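Local coordinates for protein transcriptional regulator (TetR/AcrR family) (PDB 5GP9) that binds DNA as a TetR-family repressor, FadR, and probably controls fatty acid degradation genes by recognising operator sites and responding to a bound effector, at residues Y8-D13 with A36-G41. Numbering follows the deposited sequence.
Sequences YDQIID and AGVADG
The side-chain amide of Gln-10 meets Ala-36 edge-on. Its NE2 donates to the backbone O of Ala-36 at 2.9 Å, and the acceptor lies only 9° out of the amide plane. The N-H used is the one turned away from OE1, on the CG side. The bond is nearly straight (161°), aimed almost along the Ala-36 C=O. Over one face of the amide, beyond its nitrogen end, sits Val-38, whose CG1 is 3.7 Å from NE2; the two side chains approach from opposite directions. Gln-10 has CG between its backbone N and carbonyl carbon (chi1 80°) and is extended beyond it, which carries the amide across to the turn. Gly-37, with positive phi, closes helix 29-36 in a Schellman motif, and Ala-39 is the N-cap of helix 40-46. This short connection is the turn of the predicted helix-turn-helix, against which the first helix of the TetR DNA-binding domain, 8-26, is laid. The Ala-36 methyl points toward the backbone of helix 8-26, its CB 3.7 Å from Gln-10 O and 4.1 Å from Ile-11 CA. Ile-11 adds a looser apolar contact through CG1, 4.4 Å from Ala-36 CB, and also packs on Ile-43, Tyr-46 and Phe-47. Val-38 touches Ala-33 and Ile-43, bridging the two helices of the motif.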
loop_
_atom_site.group_PDB
_atom_site.type_symbol
_atom_site.label_atom_id
_atom_site.label_comp_id
_atom_site.label_asym_id
_atom_site.label_seq_id
_atom_site.Cartn_x
_atom_site.Cartn_y
_atom_site.Cartn_z
ATOM N N TYR A 8 12.378 -27.210 -6.580
ATOM C CA TYR A 8 12.059 -25.899 -5.961
ATOM C C TYR A 8 11.318 -24.993 -6.910
ATOM O O TYR A 8 10.177 -24.583 -6.630
ATOM C CB TYR A 8 13.333 -25.240 -5.432
ATOM C CG TYR A 8 13.093 -23.868 -4.891
ATOM C CD1 TYR A 8 12.640 -23.684 -3.557
ATOM C CD2 TYR A 8 13.245 -22.755 -5.732
ATOM C CE1 TYR A 8 12.379 -22.434 -3.071
ATOM C CE2 TYR A 8 12.989 -21.481 -5.254
ATOM C CZ TYR A 8 12.541 -21.335 -3.928
ATOM O OH TYR A 8 12.248 -20.082 -3.438
ATOM N N ASP A 9 11.939 -24.674 -8.051
ATOM C CA ASP A 9 11.308 -23.767 -8.970
ATOM C C ASP A 9 10.031 -24.256 -9.454
ATOM O O ASP A 9 9.102 -23.473 -9.574
ATOM C CB ASP A 9 12.202 -23.498 -10.161
ATOM C CG ASP A 9 13.402 -22.716 -9.794
ATOM O OD1 ASP A 9 13.221 -21.566 -9.377
ATOM O OD2 ASP A 9 14.552 -23.247 -9.890
ATOM N N GLN A 10 9.876 -25.547 -9.798
ATOM C CA GLN A 10 8.585 -25.936 -10.319
ATOM C C GLN A 10 7.474 -25.804 -9.236
ATOM O O GLN A 10 6.363 -25.521 -9.579
ATOM C CB GLN A 10 8.559 -27.343 -11.005
ATOM C CG GLN A 10 8.477 -28.518 -10.117
ATOM C CD GLN A 10 9.035 -29.820 -10.768
ATOM O OE1 GLN A 10 10.225 -29.925 -11.008
ATOM N NE2 GLN A 10 8.180 -30.678 -11.135
ATOM N N ILE A 11 7.779 -26.056 -7.967
ATOM C CA ILE A 11 6.746 -25.924 -6.939
ATOM C C ILE A 11 6.345 -24.446 -6.735
ATOM O O ILE A 11 5.145 -24.118 -6.761
ATOM C CB ILE A 11 7.189 -26.566 -5.606
ATOM C CG1 ILE A 11 7.294 -28.080 -5.802
ATOM C CG2 ILE A 11 6.194 -26.305 -4.522
ATOM C CD1 ILE A 11 8.189 -28.688 -4.727
ATOM N N ILE A 12 7.346 -23.591 -6.582
ATOM C CA ILE A 12 7.078 -22.147 -6.350
ATOM C C ILE A 12 6.422 -21.551 -7.583
ATOM O O ILE A 12 5.484 -20.770 -7.459
ATOM C CB ILE A 12 8.287 -21.372 -5.876
ATOM C CG1 ILE A 12 9.354 -21.330 -6.910
ATOM C CG2 ILE A 12 8.679 -21.841 -4.490
ATOM C CD1 ILE A 12 10.021 -19.963 -6.850
ATOM N N ASP A 13 6.859 -21.925 -8.790
ATOM C CA ASP A 13 6.205 -21.380 -9.992
ATOM C C ASP A 13 4.758 -21.820 -10.027
ATOM O O ASP A 13 3.854 -21.054 -10.391
ATOM C CB ASP A 13 6.891 -21.891 -11.290
ATOM C CG ASP A 13 8.219 -21.274 -11.551
ATOM O OD1 ASP A 13 8.601 -20.329 -10.821
ATOM O OD2 ASP A 13 8.879 -21.853 -12.505
ATOM N N ALA A 36 2.320 -28.418 -10.379
ATOM C CA ALA A 36 3.749 -28.633 -10.371
ATOM C C ALA A 36 4.135 -30.016 -10.989
ATOM O O ALA A 36 5.289 -30.277 -11.118
ATOM C CB ALA A 36 4.306 -28.585 -8.964
ATOM N N GLY A 37 3.150 -30.860 -11.239
ATOM C CA GLY A 37 3.375 -32.200 -11.787
ATOM C C GLY A 37 3.976 -33.175 -10.804
ATOM O O GLY A 37 4.792 -34.073 -11.197
ATOM N N VAL A 38 3.591 -33.029 -9.531
ATOM C CA VAL A 38 4.228 -33.820 -8.458
ATOM C C VAL A 38 3.179 -34.386 -7.540
ATOM O O VAL A 38 2.007 -33.956 -7.591
ATOM C CB VAL A 38 5.271 -33.056 -7.663
ATOM C CG1 VAL A 38 6.461 -32.634 -8.500
ATOM C CG2 VAL A 38 4.642 -31.852 -6.926
ATOM N N ALA A 39 3.565 -35.453 -6.832
ATOM C CA ALA A 39 2.714 -36.015 -5.727
ATOM C C ALA A 39 2.663 -35.014 -4.556
ATOM O O ALA A 39 3.629 -34.304 -4.295
ATOM C CB ALA A 39 3.270 -37.349 -5.244
ATOM N N ASP A 40 1.555 -34.969 -3.805
ATOM C CA ASP A 40 1.487 -34.129 -2.572
ATOM C C ASP A 40 2.686 -34.231 -1.635
ATOM O O ASP A 40 3.208 -33.185 -1.123
ATOM C CB ASP A 40 0.185 -34.409 -1.807
ATOM C CG ASP A 40 -1.031 -34.017 -2.586
ATOM O OD1 ASP A 40 -0.868 -33.591 -3.743
ATOM O OD2 ASP A 40 -2.163 -34.134 -2.061
ATOM N N GLY A 41 3.165 -35.457 -1.431
ATOM C CA GLY A 41 4.295 -35.706 -0.606
ATOM C C GLY A 41 5.577 -35.065 -1.054
ATOM O O GLY A 41 6.430 -34.751 -0.228
#